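Local coordinates for N-terminal acetyltransferase-like protein (PDB 5NNP) that probably serves as the TPR-containing auxiliary subunit of an N-terminal acetyltransferase A-type complex, taking part in acetyl transfer to protein N termini, at residues 58-61 with 62-66; 154-158 with 159-163; 192-195 with 196-200; 375-378 with 379-383; 392-395 with 396-400. All coordinates share one frame; numbering follows the deposited sequence.

Contact 1 of 5, residues 58-61 with 62-66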
loop_
_atom_site.group_PDB
_atom_site.type_symbol
_atom_site.label_atom_id
_atom_site.label_comp_id
_atom_site.label_asym_id
_atom_site.label_seq_id
_atom_site.Cartn_x
_atom_site.Cartn_y
_atom_site.Cartn_z
ATOM N N GLY A 58 -21.700 -6.752 -24.767
ATOM C CA GLY A 58 -21.140 -5.480 -25.188
ATOM C C GLY A 58 -22.125 -4.378 -25.532
ATOM O O GLY A 58 -21.740 -3.209 -25.646
ATOM N N LYS A 59 -23.395 -4.735 -25.697
ATOM C CA LYS A 59 -24.404 -3.768 -26.117
ATOM C C LYS A 59 -24.723 -2.807 -24.978
ATOM O O LYS A 59 -25.889 -2.551 -24.674
ATOM C CB LYS A 59 -25.675 -4.482 -26.574
ATOM C CG LYS A 59 -25.457 -5.624 -27.569
ATOM C CD LYS A 59 -25.216 -5.113 -28.977
ATOM C CE LYS A 59 -25.861 -6.025 -30.016
ATOM N NZ LYS A 59 -25.465 -7.452 -29.861
ATOM N N THR A 60 -23.679 -2.271 -24.358
ATOM C CA THR A 60 -23.819 -1.504 -23.128
ATOM C C THR A 60 -24.756 -0.297 -23.267
ATOM O O THR A 60 -25.684 -0.136 -22.472
ATOM C CB THR A 60 -22.436 -1.042 -22.623
ATOM O OG1 THR A 60 -21.595 -2.190 -22.460
ATOM C CG2 THR A 60 -22.551 -0.323 -21.287
ATOM N N GLU A 61 -24.529 0.547 -24.268
ATOM C CA GLU A 61 -25.381 1.720 -24.444
ATOM C C GLU A 61 -26.826 1.305 -24.678
ATOM O O GLU A 61 -27.741 1.857 -24.061
ATOM C CB GLU A 61 -24.895 2.586 -25.604
ATOM C CG GLU A 61 -25.667 3.892 -25.739
ATOM C CD GLU A 61 -25.146 4.779 -26.858
ATOM O OE1 GLU A 61 -24.067 4.472 -27.417
ATOM O OE2 GLU A 61 -25.819 5.784 -27.179
ATOM N N GLU A 62 -27.005 0.322 -25.562
ATOM C CA GLU A 62 -28.322 -0.172 -25.964
ATOM C C GLU A 62 -29.050 -0.827 -24.797
ATOM O O GLU A 62 -30.256 -0.646 -24.630
ATOM C CB GLU A 62 -28.201 -1.168 -27.127
ATOM C CG GLU A 62 -29.541 -1.695 -27.626
ATOM C CD GLU A 62 -29.409 -2.732 -28.730
ATOM O OE1 GLU A 62 -30.449 -3.145 -29.283
ATOM O OE2 GLU A 62 -28.272 -3.138 -29.051
ATOM N N ALA A 63 -28.308 -1.588 -23.996
ATOM C CA ALA A 63 -28.861 -2.228 -22.812
ATOM C C ALA A 63 -29.401 -1.189 -21.832
ATOM O O ALA A 63 -30.484 -1.366 -21.268
ATOM C CB ALA A 63 -27.813 -3.103 -22.141
ATOM N N PHE A 64 -28.659 -0.098 -21.653
ATOM C CA PHE A 64 -29.064 0.962 -20.730
ATOM C C PHE A 64 -30.301 1.696 -21.207
ATOM O O PHE A 64 -31.181 2.023 -20.413
ATOM C CB PHE A 64 -27.928 1.968 -20.514
ATOM C CG PHE A 64 -27.192 1.761 -19.234
ATOM C CD1 PHE A 64 -27.756 2.150 -18.034
ATOM C CD2 PHE A 64 -25.945 1.149 -19.223
ATOM C CE1 PHE A 64 -27.084 1.944 -16.842
ATOM C CE2 PHE A 64 -25.260 0.941 -18.038
ATOM C CZ PHE A 64 -25.828 1.336 -16.845
ATOM N N ALA A 65 -30.361 1.972 -22.503
ATOM C CA ALA A 65 -31.538 2.610 -23.076
ATOM C C ALA A 65 -32.759 1.726 -22.852
ATOM O O ALA A 65 -33.831 2.214 -22.485
ATOM C CB ALA A 65 -31.333 2.879 -24.552
ATOM N N LEU A 66 -32.575 0.420 -23.052
ATOM C CA LEU A 66 -33.659 -0.551 -22.931
ATOM C C LEU A 66 -34.097 -0.764 -21.485
ATOM O O LEU A 66 -35.285 -0.711 -21.185
ATOM C CB LEU A 66 -33.258 -1.893 -23.547
ATOM C CG LEU A 66 -34.321 -2.993 -23.477
ATOM C CD1 LEU A 66 -35.591 -2.572 -24.183
ATOM C CD2 LEU A 66 -33.801 -4.285 -24.045
#
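The carbonyl oxygen of Lys59, the N-cap residue, receives the N-H of Ala63 with Lys59 O and Ala63 N 2.7 Å apart, and the donor sits nearly in line with the carbonyl (C=O...N angle 171°). This bond closes the first turn of helix 60-73. The next carbonyls repeat the pattern, Thr60 O binding Phe64 N at 3.1 Å and Glu61 O binding Ala65 N at the same spacing.

Lys59 and Glu62 run alongside each other in the same direction, and the carboxylate oxygen Glu62 OE2 rests against the aliphatic part of the lysine, 3.6 Å from Lys59 CD. Glu62, with CG anti to its backbone N (chi1 -178°) and extended beyond CG, meets a Lys59 chain that bends along its length and carries its ammonium away from the acid. Lys59 NZ therefore stays 5.2 Å from Glu62 OE2, too far for a salt bridge, though a weak attraction may remain. Acidic groups at Glu61 and Glu62 probably also suit the positive end of the helix dipole.

Across the turn, Phe64 presents its ring edge to Thr60 O, while Phe64 CD2 lies 4.2 Å from the methyl Thr60 CG2. The ring packs on helix 78-90, meeting Tyr84, Leu87 and Tyr88, whereas Lys59, Ala63 and Leu66 lean on helix 44-55, so this helix start lies between its two sequence neighbours in a tetratricopeptide region.

Contact 2 of 5, residues 154-158 with 159-163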
loop_
_atom_site.group_PDB
_atom_site.type_symbol
_atom_site.label_atom_id
_atom_site.label_comp_id
_atom_site.label_asym_id
_atom_site.label_seq_id
_atom_site.Cartn_x
_atom_site.Cartn_y
_atom_site.Cartn_z
ATOM N N ILE A 154 -19.145 -3.784 12.958
ATOM C CA ILE A 154 -18.219 -3.101 12.055
ATOM C C ILE A 154 -18.853 -1.848 11.428
ATOM O O ILE A 154 -18.218 -0.787 11.372
ATOM C CB ILE A 154 -17.727 -4.043 10.939
ATOM C CG1 ILE A 154 -16.786 -5.102 11.513
ATOM C CG2 ILE A 154 -17.026 -3.272 9.850
ATOM C CD1 ILE A 154 -16.774 -6.382 10.728
ATOM N N ALA A 155 -20.104 -1.960 10.978
ATOM C CA ALA A 155 -20.790 -0.828 10.357
ATOM C C ALA A 155 -20.907 0.332 11.331
ATOM O O ALA A 155 -20.678 1.495 10.966
ATOM C CB ALA A 155 -22.151 -1.228 9.871
ATOM N N TYR A 156 -21.271 0.014 12.573
ATOM C CA TYR A 156 -21.364 1.037 13.611
ATOM C C TYR A 156 -20.000 1.672 13.868
ATOM O O TYR A 156 -19.874 2.892 13.952
ATOM C CB TYR A 156 -21.897 0.440 14.911
ATOM C CG TYR A 156 -23.396 0.369 15.017
ATOM C CD1 TYR A 156 -24.196 1.436 14.635
ATOM C CD2 TYR A 156 -24.013 -0.760 15.530
ATOM C CE1 TYR A 156 -25.586 1.366 14.759
ATOM C CE2 TYR A 156 -25.373 -0.842 15.642
ATOM C CZ TYR A 156 -26.159 0.212 15.262
ATOM O OH TYR A 156 -27.518 0.085 15.388
ATOM N N HIS A 157 -18.991 0.816 13.995
ATOM C CA HIS A 157 -17.603 1.209 14.224
ATOM C C HIS A 157 -17.077 2.170 13.158
ATOM O O HIS A 157 -16.522 3.228 13.475
ATOM C CB HIS A 157 -16.731 -0.045 14.277
ATOM C CG HIS A 157 -15.328 0.216 14.719
ATOM N ND1 HIS A 157 -14.321 -0.711 14.563
ATOM C CD2 HIS A 157 -14.762 1.298 15.299
ATOM C CE1 HIS A 157 -13.190 -0.208 15.031
ATOM N NE2 HIS A 157 -13.428 1.007 15.482
ATOM N N LEU A 158 -17.262 1.806 11.892
ATOM C CA LEU A 158 -16.777 2.633 10.797
ATOM C C LEU A 158 -17.596 3.914 10.696
ATOM O O LEU A 158 -17.117 4.909 10.146
ATOM C CB LEU A 158 -16.818 1.870 9.474
ATOM C CG LEU A 158 -15.876 0.661 9.353
ATOM C CD1 LEU A 158 -15.997 0.011 7.967
ATOM C CD2 LEU A 158 -14.432 1.070 9.648
ATOM N N GLU A 159 -18.828 3.883 11.215
ATOM C CA GLU A 159 -19.704 5.054 11.201
ATOM C C GLU A 159 -19.290 6.058 12.255
ATOM O O GLU A 159 -19.749 7.193 12.235
ATOM C CB GLU A 159 -21.179 4.662 11.441
ATOM C CG GLU A 159 -22.168 5.841 11.377
ATOM C CD GLU A 159 -23.603 5.479 11.791
ATOM O OE1 GLU A 159 -24.564 5.999 11.177
ATOM O OE2 GLU A 159 -23.784 4.700 12.750
ATOM N N GLY A 160 -18.460 5.633 13.200
ATOM C CA GLY A 160 -18.087 6.495 14.316
ATOM C C GLY A 160 -18.862 6.229 15.600
ATOM O O GLY A 160 -18.594 6.846 16.622
ATOM N N ASN A 161 -19.818 5.301 15.556
ATOM C CA ASN A 161 -20.586 4.928 16.737
ATOM C C ASN A 161 -19.921 3.778 17.506
ATOM O O ASN A 161 -20.385 2.630 17.474
ATOM C CB ASN A 161 -22.014 4.544 16.329
ATOM C CG ASN A 161 -22.997 4.639 17.473
ATOM O OD1 ASN A 161 -22.615 4.596 18.640
ATOM N ND2 ASN A 161 -24.281 4.758 17.140
ATOM N N LEU A 162 -18.833 4.086 18.198
ATOM C CA LEU A 162 -18.076 3.072 18.923
ATOM C C LEU A 162 -18.893 2.428 20.055
ATOM O O LEU A 162 -18.895 1.209 20.201
ATOM C CB LEU A 162 -16.783 3.682 19.464
ATOM C CG LEU A 162 -15.609 3.618 18.462
ATOM C CD1 LEU A 162 -15.994 4.182 17.106
ATOM C CD2 LEU A 162 -14.378 4.341 19.002
ATOM N N GLU A 163 -19.611 3.233 20.828
ATOM C CA GLU A 163 -20.451 2.697 21.893
ATOM C C GLU A 163 -21.435 1.635 21.388
ATOM O O GLU A 163 -21.597 0.586 22.025
ATOM C CB GLU A 163 -21.228 3.817 22.599
ATOM C CG GLU A 163 -21.928 3.367 23.882
ATOM C CD GLU A 163 -22.596 4.516 24.631
ATOM O OE1 GLU A 163 -22.512 5.667 24.154
ATOM O OE2 GLU A 163 -23.202 4.272 25.694
#
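His157 and Leu162 meet across the turn, the methyl Leu162 CD1 approaching the imidazole edge 3.6 Å from His157 CD2. The histidine reaches that spot with CG trans to its backbone N (chi1 -171°), a setting that also delivers its two nitrogens to helix 185-200: ND1 bonds Tyr193 OH and NE2 bonds Glu200 OE2. Both polar corners of the ring are thereby engaged, which should fix its rotation.

Tyr156 instead has CG trans to its own carbonyl carbon (chi1 -85°), and its ring runs beside two side chains that point the same way. Glu159, fully extended, brings OE2 to the ring edge, 3.8 Å from Tyr156 CD1, with the carboxylate turned only 28° from the ring. Asn161 also lies alongside, Asn161 CB being 4.2 Å from Tyr156 CD1, but its amide plane is turned steeply against the ring; its OD1 caps Lys164 N.

The backbone turn brings these side chains together. Gly160 adopts positive phi; its N bonds His157 O at 3.1 Å, and Asn161 N bonds Tyr156 O at 2.9 Å. These paired bonds form a Schellman motif that ends helix 146-159, and with the Asn161 N-cap they make the tight interhelical turn common in alpha solenoids.

Contact 3 of 5, residues 192-195 with 196-200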
loop_
_atom_site.group_PDB
_atom_site.type_symbol
_atom_site.label_atom_id
_atom_site.label_comp_id
_atom_site.label_asym_id
_atom_site.label_seq_id
_atom_site.Cartn_x
_atom_site.Cartn_y
_atom_site.Cartn_z
ATOM N N LEU A 192 -10.385 -9.589 20.405
ATOM C CA LEU A 192 -9.395 -8.551 20.202
ATOM C C LEU A 192 -10.008 -7.324 19.519
ATOM O O LEU A 192 -9.682 -6.183 19.855
ATOM C CB LEU A 192 -8.223 -9.086 19.392
ATOM C CG LEU A 192 -7.346 -10.155 20.060
ATOM C CD1 LEU A 192 -6.268 -10.636 19.084
ATOM C CD2 LEU A 192 -6.705 -9.660 21.365
ATOM N N TYR A 193 -10.901 -7.555 18.570
ATOM C CA TYR A 193 -11.565 -6.448 17.882
ATOM C C TYR A 193 -12.313 -5.549 18.873
ATOM O O TYR A 193 -12.135 -4.320 18.865
ATOM C CB TYR A 193 -12.511 -6.979 16.800
ATOM C CG TYR A 193 -13.288 -5.906 16.060
ATOM C CD1 TYR A 193 -12.642 -4.831 15.470
ATOM C CD2 TYR A 193 -14.674 -5.984 15.936
ATOM C CE1 TYR A 193 -13.357 -3.843 14.790
ATOM C CE2 TYR A 193 -15.396 -5.012 15.253
ATOM C CZ TYR A 193 -14.735 -3.944 14.685
ATOM O OH TYR A 193 -15.462 -2.983 14.014
ATOM N N LYS A 194 -13.123 -6.161 19.740
ATOM C CA LYS A 194 -13.796 -5.442 20.829
ATOM C C LYS A 194 -12.786 -4.704 21.711
ATOM O O LYS A 194 -13.018 -3.553 22.094
ATOM C CB LYS A 194 -14.638 -6.395 21.687
ATOM C CG LYS A 194 -15.251 -5.739 22.969
ATOM C CD LYS A 194 -15.974 -6.764 23.875
ATOM C CE LYS A 194 -16.587 -6.133 25.092
ATOM N NZ LYS A 194 -17.195 -7.135 26.044
ATOM N N ASN A 195 -11.672 -5.359 22.039
ATOM C CA ASN A 195 -10.640 -4.703 22.837
ATOM C C ASN A 195 -10.126 -3.433 22.150
ATOM O O ASN A 195 -10.017 -2.391 22.792
ATOM C CB ASN A 195 -9.465 -5.643 23.141
ATOM C CG ASN A 195 -8.499 -5.055 24.187
ATOM O OD1 ASN A 195 -7.524 -4.382 23.838
ATOM N ND2 ASN A 195 -8.787 -5.296 25.482
ATOM N N THR A 196 -9.822 -3.502 20.854
ATOM C CA THR A 196 -9.338 -2.304 20.180
ATOM C C THR A 196 -10.418 -1.224 20.216
ATOM O O THR A 196 -10.112 -0.039 20.294
ATOM C CB THR A 196 -8.908 -2.568 18.723
ATOM O OG1 THR A 196 -10.033 -2.982 17.937
ATOM C CG2 THR A 196 -7.826 -3.621 18.664
ATOM N N ILE A 197 -11.682 -1.635 20.201
ATOM C CA ILE A 197 -12.779 -0.663 20.218
ATOM C C ILE A 197 -12.857 0.075 21.551
ATOM O O ILE A 197 -13.038 1.294 21.581
ATOM C CB ILE A 197 -14.131 -1.338 19.889
ATOM C CG1 ILE A 197 -14.170 -1.640 18.390
ATOM C CG2 ILE A 197 -15.297 -0.438 20.266
ATOM C CD1 ILE A 197 -15.340 -2.485 17.925
ATOM N N ILE A 198 -12.696 -0.657 22.647
ATOM C CA ILE A 198 -12.632 -0.034 23.960
ATOM C C ILE A 198 -11.511 1.008 24.047
ATOM O O ILE A 198 -11.696 2.079 24.601
ATOM C CB ILE A 198 -12.426 -1.084 25.063
ATOM C CG1 ILE A 198 -13.612 -2.056 25.093
ATOM C CG2 ILE A 198 -12.243 -0.400 26.422
ATOM C CD1 ILE A 198 -13.496 -3.187 26.123
ATOM N N ALA A 199 -10.348 0.706 23.488
ATOM C CA ALA A 199 -9.235 1.635 23.570
ATOM C C ALA A 199 -9.506 2.852 22.689
ATOM O O ALA A 199 -9.278 3.987 23.099
ATOM C CB ALA A 199 -7.933 0.950 23.180
ATOM N N GLU A 200 -10.019 2.617 21.486
ATOM C CA GLU A 200 -10.372 3.738 20.618
ATOM C C GLU A 200 -11.408 4.661 21.287
ATOM O O GLU A 200 -11.434 5.856 21.011
ATOM C CB GLU A 200 -10.890 3.245 19.265
ATOM C CG GLU A 200 -9.803 2.674 18.372
ATOM C CD GLU A 200 -10.246 2.508 16.933
ATOM O OE1 GLU A 200 -9.502 1.846 16.162
ATOM O OE2 GLU A 200 -11.331 3.035 16.584
#
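Leu192 contributes to this buried helical turn through its backbone, Leu192 O accepting Thr196 N at 2.9 Å. Its side chain turns instead to helix 221-234, where it meets Ala223 and Val224.

Tyr193 follows and does more. Its carbonyl oxygen is gripped twice, by Ile197 N at 3.0 Å and by the hydroxyl of Thr196, Thr196 OG1 lying 2.7 Å from Tyr193 O. The hydroxyl bends back to this carbonyl because OG1 stands between the backbone N and the carbonyl carbon of its own residue (chi1 64°). The methyl Ile197 CD1 sits over one face of the Tyr193 ring in a CH-pi contact, 3.8 Å from its centroid and displaced toward the rim on the side of Tyr193 CZ; the phenol oxygen of that ring bonds His157 ND1.

Lys194 stretches out straight, and its NZ bonds Thr170 OG1 on helix 162-175; its carbonyl meanwhile receives Ile198 N, Lys194 O and Ile198 N being 3.0 Å apart. Asn195 closes the series, with Asn195 O taking Ala199 N at 3.2 Å. Its amide is spent on neighbouring helices: OD1 bonds Tyr231 OH, and ND2 serves both Ala207 O and His210 ND1.

The buried polar ends of Lys194 and Asn195 are thus paired with other helices. The threonine hydroxyl bonds its own helix, and the isoleucine methyl covers one face of the tyrosine ring.

Contact 4 of 5, residues 375-378 with 379-383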
loop_
_atom_site.group_PDB
_atom_site.type_symbol
_atom_site.label_atom_id
_atom_site.label_comp_id
_atom_site.label_asym_id
_atom_site.label_seq_id
_atom_site.Cartn_x
_atom_site.Cartn_y
_atom_site.Cartn_z
ATOM N N LEU A 375 36.809 -1.215 0.693
ATOM C CA LEU A 375 37.001 -0.334 -0.453
ATOM C C LEU A 375 35.632 0.055 -1.007
ATOM O O LEU A 375 35.400 1.202 -1.387
ATOM C CB LEU A 375 37.868 -0.998 -1.536
ATOM C CG LEU A 375 39.363 -1.214 -1.235
ATOM C CD1 LEU A 375 40.003 -2.051 -2.332
ATOM C CD2 LEU A 375 40.121 0.110 -1.086
ATOM N N TYR A 376 34.720 -0.908 -1.030
ATOM C CA TYR A 376 33.357 -0.666 -1.490
ATOM C C TYR A 376 32.598 0.286 -0.575
ATOM O O TYR A 376 31.767 1.071 -1.045
ATOM C CB TYR A 376 32.588 -1.980 -1.599
ATOM C CG TYR A 376 31.204 -1.817 -2.172
ATOM C CD1 TYR A 376 31.018 -1.310 -3.447
ATOM C CD2 TYR A 376 30.084 -2.184 -1.446
ATOM C CE1 TYR A 376 29.752 -1.167 -3.980
ATOM C CE2 TYR A 376 28.814 -2.038 -1.970
ATOM C CZ TYR A 376 28.656 -1.530 -3.237
ATOM O OH TYR A 376 27.397 -1.387 -3.764
ATOM N N TYR A 377 32.863 0.202 0.730
ATOM C CA TYR A 377 32.230 1.113 1.681
ATOM C C TYR A 377 32.701 2.531 1.396
ATOM O O TYR A 377 31.915 3.487 1.405
ATOM C CB TYR A 377 32.544 0.748 3.134
ATOM C CG TYR A 377 31.861 1.661 4.140
ATOM C CD1 TYR A 377 32.390 2.916 4.458
ATOM C CD2 TYR A 377 30.689 1.273 4.772
ATOM C CE1 TYR A 377 31.764 3.746 5.377
ATOM C CE2 TYR A 377 30.061 2.089 5.684
ATOM C CZ TYR A 377 30.598 3.324 5.983
ATOM O OH TYR A 377 29.955 4.130 6.903
ATOM N N LEU A 378 33.997 2.661 1.156
ATOM C CA LEU A 378 34.564 3.967 0.908
ATOM C C LEU A 378 34.048 4.527 -0.416
ATOM O O LEU A 378 33.850 5.735 -0.548
ATOM C CB LEU A 378 36.084 3.896 0.924
ATOM C CG LEU A 378 36.671 3.794 2.329
ATOM C CD1 LEU A 378 38.090 3.257 2.293
ATOM C CD2 LEU A 378 36.611 5.154 3.013
ATOM N N ALA A 379 33.809 3.646 -1.386
ATOM C CA ALA A 379 33.324 4.077 -2.692
ATOM C C ALA A 379 31.970 4.726 -2.522
ATOM O O ALA A 379 31.683 5.782 -3.089
ATOM C CB ALA A 379 33.232 2.915 -3.643
ATOM N N GLN A 380 31.145 4.090 -1.706
ATOM C CA GLN A 380 29.797 4.559 -1.482
ATOM C C GLN A 380 29.766 5.792 -0.597
ATOM O O GLN A 380 28.959 6.691 -0.819
ATOM C CB GLN A 380 28.954 3.437 -0.885
ATOM C CG GLN A 380 28.572 2.439 -1.938
ATOM C CD GLN A 380 27.684 1.373 -1.408
ATOM O OE1 GLN A 380 28.072 0.590 -0.536
ATOM N NE2 GLN A 380 26.469 1.330 -1.921
ATOM N N HIS A 381 30.648 5.829 0.395
ATOM C CA HIS A 381 30.779 6.993 1.267
ATOM C C HIS A 381 30.924 8.264 0.443
ATOM O O HIS A 381 30.176 9.222 0.612
ATOM C CB HIS A 381 31.987 6.832 2.200
ATOM C CG HIS A 381 32.189 7.976 3.149
ATOM N ND1 HIS A 381 31.708 7.966 4.444
ATOM C CD2 HIS A 381 32.844 9.153 3.001
ATOM C CE1 HIS A 381 32.047 9.091 5.045
ATOM N NE2 HIS A 381 32.734 9.829 4.192
ATOM N N TYR A 382 31.887 8.253 -0.464
ATOM C CA TYR A 382 32.215 9.433 -1.231
ATOM C C TYR A 382 31.311 9.620 -2.441
ATOM O O TYR A 382 31.437 10.594 -3.176
ATOM C CB TYR A 382 33.673 9.364 -1.640
ATOM C CG TYR A 382 34.566 9.550 -0.452
ATOM C CD1 TYR A 382 34.716 10.807 0.135
ATOM C CD2 TYR A 382 35.240 8.481 0.104
ATOM C CE1 TYR A 382 35.527 10.993 1.236
ATOM C CE2 TYR A 382 36.053 8.653 1.201
ATOM C CZ TYR A 382 36.192 9.912 1.767
ATOM O OH TYR A 382 37.001 10.080 2.862
ATOM N N ASN A 383 30.379 8.692 -2.629
ATOM C CA ASN A 383 29.347 8.863 -3.638
ATOM C C ASN A 383 28.089 9.474 -3.011
ATOM O O ASN A 383 27.278 10.112 -3.684
ATOM C CB ASN A 383 29.027 7.528 -4.290
ATOM C CG ASN A 383 28.264 7.686 -5.581
ATOM O OD1 ASN A 383 28.386 8.706 -6.273
ATOM N ND2 ASN A 383 27.462 6.680 -5.914
#
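Tyr376 sends its CG opposite the backbone N (chi1 -176°), whereas Gln380, one turn on, holds CG opposite its carbonyl carbon (chi1 -76°), and the two settings bring the ends of the side chains together. Residues 375-383, at the end of helix 369-381, fall in a predicted TPR repeat (374-407). Gln380 CG lies over one face of the tyrosine ring, toward its rim, and the amide follows the ring outward, tilted 30° from it, with Gln380 CD 3.6 Å from Tyr376 CZ. The phenol finds its bond on helix 408-421, at Thr413 OG1, and Phe410 also meets the ring.

Beneath the side chains the helix is closed by Ala379 N to Leu375 O at 2.9 Å, Gln380 N to Tyr376 O at 3.2 Å and His381 N to Tyr377 O at 2.8 Å. Tyr377 and His381 come near each other at their ring ends and share an outside partner: Tyr377 OH and His381 ND1 both bond Tyr333 OH, tying this turn to the segment before helix 336-352.

Leu378 and Tyr382 run side by side in the same direction, Leu378 CD2 touching Tyr382 CE2 at 4.0 Å. Leu378 O accepts Tyr382 N at 3.2 Å and also lies at the edge of the tyrosine ring. The neighbouring residues also meet: His381 CD2 stands 3.5 Å above the plane of the Tyr382 ring, over its centre.

Contact 5 of 5, residues 392-395 with 396-400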
loop_
_atom_site.group_PDB
_atom_site.type_symbol
_atom_site.label_atom_id
_atom_site.label_comp_id
_atom_site.label_asym_id
_atom_site.label_seq_id
_atom_site.Cartn_x
_atom_site.Cartn_y
_atom_site.Cartn_z
ATOM N N ARG A 392 37.172 10.772 -5.702
ATOM C CA ARG A 392 37.655 9.771 -4.768
ATOM C C ARG A 392 36.785 8.528 -4.802
ATOM O O ARG A 392 37.273 7.405 -4.619
ATOM C CB ARG A 392 37.702 10.342 -3.351
ATOM C CG ARG A 392 38.653 11.502 -3.216
ATOM C CD ARG A 392 38.812 11.950 -1.778
ATOM N NE ARG A 392 39.188 10.859 -0.894
ATOM C CZ ARG A 392 39.386 11.009 0.409
ATOM N NH1 ARG A 392 39.252 12.208 0.963
ATOM N NH2 ARG A 392 39.719 9.969 1.158
ATOM N N ALA A 393 35.493 8.724 -5.028
ATOM C CA ALA A 393 34.591 7.596 -5.058
ATOM C C ALA A 393 34.970 6.697 -6.234
ATOM O O ALA A 393 35.018 5.473 -6.111
ATOM C CB ALA A 393 33.130 8.063 -5.159
ATOM N N LEU A 394 35.259 7.321 -7.368
ATOM C CA LEU A 394 35.697 6.596 -8.551
ATOM C C LEU A 394 36.937 5.768 -8.269
ATOM O O LEU A 394 36.992 4.591 -8.634
ATOM C CB LEU A 394 35.988 7.563 -9.691
ATOM C CG LEU A 394 35.140 7.374 -10.944
ATOM C CD1 LEU A 394 35.724 8.158 -12.096
ATOM C CD2 LEU A 394 34.992 5.901 -11.289
ATOM N N GLU A 395 37.934 6.391 -7.636
ATOM C CA GLU A 395 39.181 5.703 -7.318
ATOM C C GLU A 395 38.922 4.462 -6.484
ATOM O O GLU A 395 39.455 3.395 -6.786
ATOM C CB GLU A 395 40.147 6.615 -6.568
ATOM C CG GLU A 395 40.453 7.901 -7.275
ATOM C CD GLU A 395 41.128 8.904 -6.359
ATOM O OE1 GLU A 395 41.270 8.602 -5.152
ATOM O OE2 GLU A 395 41.512 9.990 -6.844
ATOM N N TYR A 396 38.111 4.608 -5.435
ATOM C CA TYR A 396 37.827 3.503 -4.528
ATOM C C TYR A 396 37.076 2.361 -5.211
ATOM O O TYR A 396 37.363 1.189 -4.956
ATOM C CB TYR A 396 37.027 3.977 -3.318
ATOM C CG TYR A 396 37.841 4.693 -2.267
ATOM C CD1 TYR A 396 38.836 4.036 -1.560
ATOM C CD2 TYR A 396 37.596 6.018 -1.965
ATOM C CE1 TYR A 396 39.577 4.697 -0.586
ATOM C CE2 TYR A 396 38.326 6.679 -1.006
ATOM C CZ TYR A 396 39.312 6.020 -0.318
ATOM O OH TYR A 396 40.025 6.689 0.645
ATOM N N VAL A 397 36.117 2.689 -6.071
ATOM C CA VAL A 397 35.367 1.634 -6.736
ATOM C C VAL A 397 36.259 0.901 -7.735
ATOM O O VAL A 397 36.142 -0.311 -7.896
ATOM C CB VAL A 397 34.106 2.164 -7.451
ATOM C CG1 VAL A 397 33.416 1.065 -8.233
ATOM C CG2 VAL A 397 33.142 2.743 -6.439
ATOM N N GLU A 398 37.147 1.630 -8.397
ATOM C CA GLU A 398 38.068 1.013 -9.345
ATOM C C GLU A 398 39.049 0.053 -8.660
ATOM O O GLU A 398 39.394 -0.995 -9.221
ATOM C CB GLU A 398 38.857 2.080 -10.125
ATOM C CG GLU A 398 38.098 2.709 -11.288
ATOM C CD GLU A 398 37.654 1.692 -12.342
ATOM O OE1 GLU A 398 36.855 2.069 -13.219
ATOM O OE2 GLU A 398 38.101 0.521 -12.311
ATOM N N LYS A 399 39.499 0.412 -7.462
ATOM C CA LYS A 399 40.389 -0.455 -6.709
ATOM C C LYS A 399 39.650 -1.709 -6.284
ATOM O O LYS A 399 40.214 -2.799 -6.274
ATOM C CB LYS A 399 40.960 0.263 -5.486
ATOM C CG LYS A 399 42.041 1.283 -5.811
ATOM C CD LYS A 399 42.925 1.538 -4.618
ATOM C CE LYS A 399 43.883 2.698 -4.846
ATOM N NZ LYS A 399 43.228 4.005 -4.571
ATOM N N ALA A 400 38.376 -1.541 -5.944
ATOM C CA ALA A 400 37.505 -2.652 -5.596
ATOM C C ALA A 400 37.298 -3.590 -6.791
ATOM O O ALA A 400 37.418 -4.813 -6.666
ATOM C CB ALA A 400 36.180 -2.122 -5.089
#
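Arg392 and Tyr396 lie side by side one helical turn apart, and the phenol oxygen comes to the guanidinium at its edge, in plane. Arg392 NH2 donates to Tyr396 OH across 3.3 Å, a weak bond although fairly straight at 158°. The two flat groups are turned 35° apart. A bend in the arginine chain at chi3 (54°) swings the guanidinium down to the phenol.

Behind the side chains the backbone sets the spacing. Tyr396 N bonds Arg392 O at 3.0 Å, and Val397 N bonds Ala393 O over the same distance. Glu398 N bonds Leu394 O at 3.0 Å. On the exposed side Lys399 bends its tail so that it nears Glu395, yet Lys399 NZ and Glu395 OE1 remain 5.0 Å apart, perhaps with some attraction but no salt bridge.

Further out, the guanidinium makes a cation-pi contact with Tyr382, and Tyr396 OH has another weak bond to Glu347 OE1. Arg392 N bonds Asp389 OD1, and Glu398 OE1 forms a separate salt bridge to Lys414 NZ. Helix 390-403, inside the predicted TPR repeat, packs Tyr396 on helix 369-381 and Ala393, Val397 and Ala400 on helix 408-421, the helix that follows.

All five contacts are local turns or corners of an all-helical solenoid, but their chemistry follows their depth. Contacts 3 and 4 are buried, contacts 2 and 5 partly so, and contact 1 lies at the surface; in contacts 1 and 5 acid and lysine chains approach without pairing. In the buried turns, polar groups are mostly matched with neighbouring helices and loops. Contacts 2 and 3 meet directly, their centres about 12 Å apart. Contacts 4 and 5 occupy successive helices, about 8 Å apart between centres, and touch through Ala379 with Val397, Leu378 with Tyr396, and the cation-pi pair. Contact 1 lies across the chain's centre from these two.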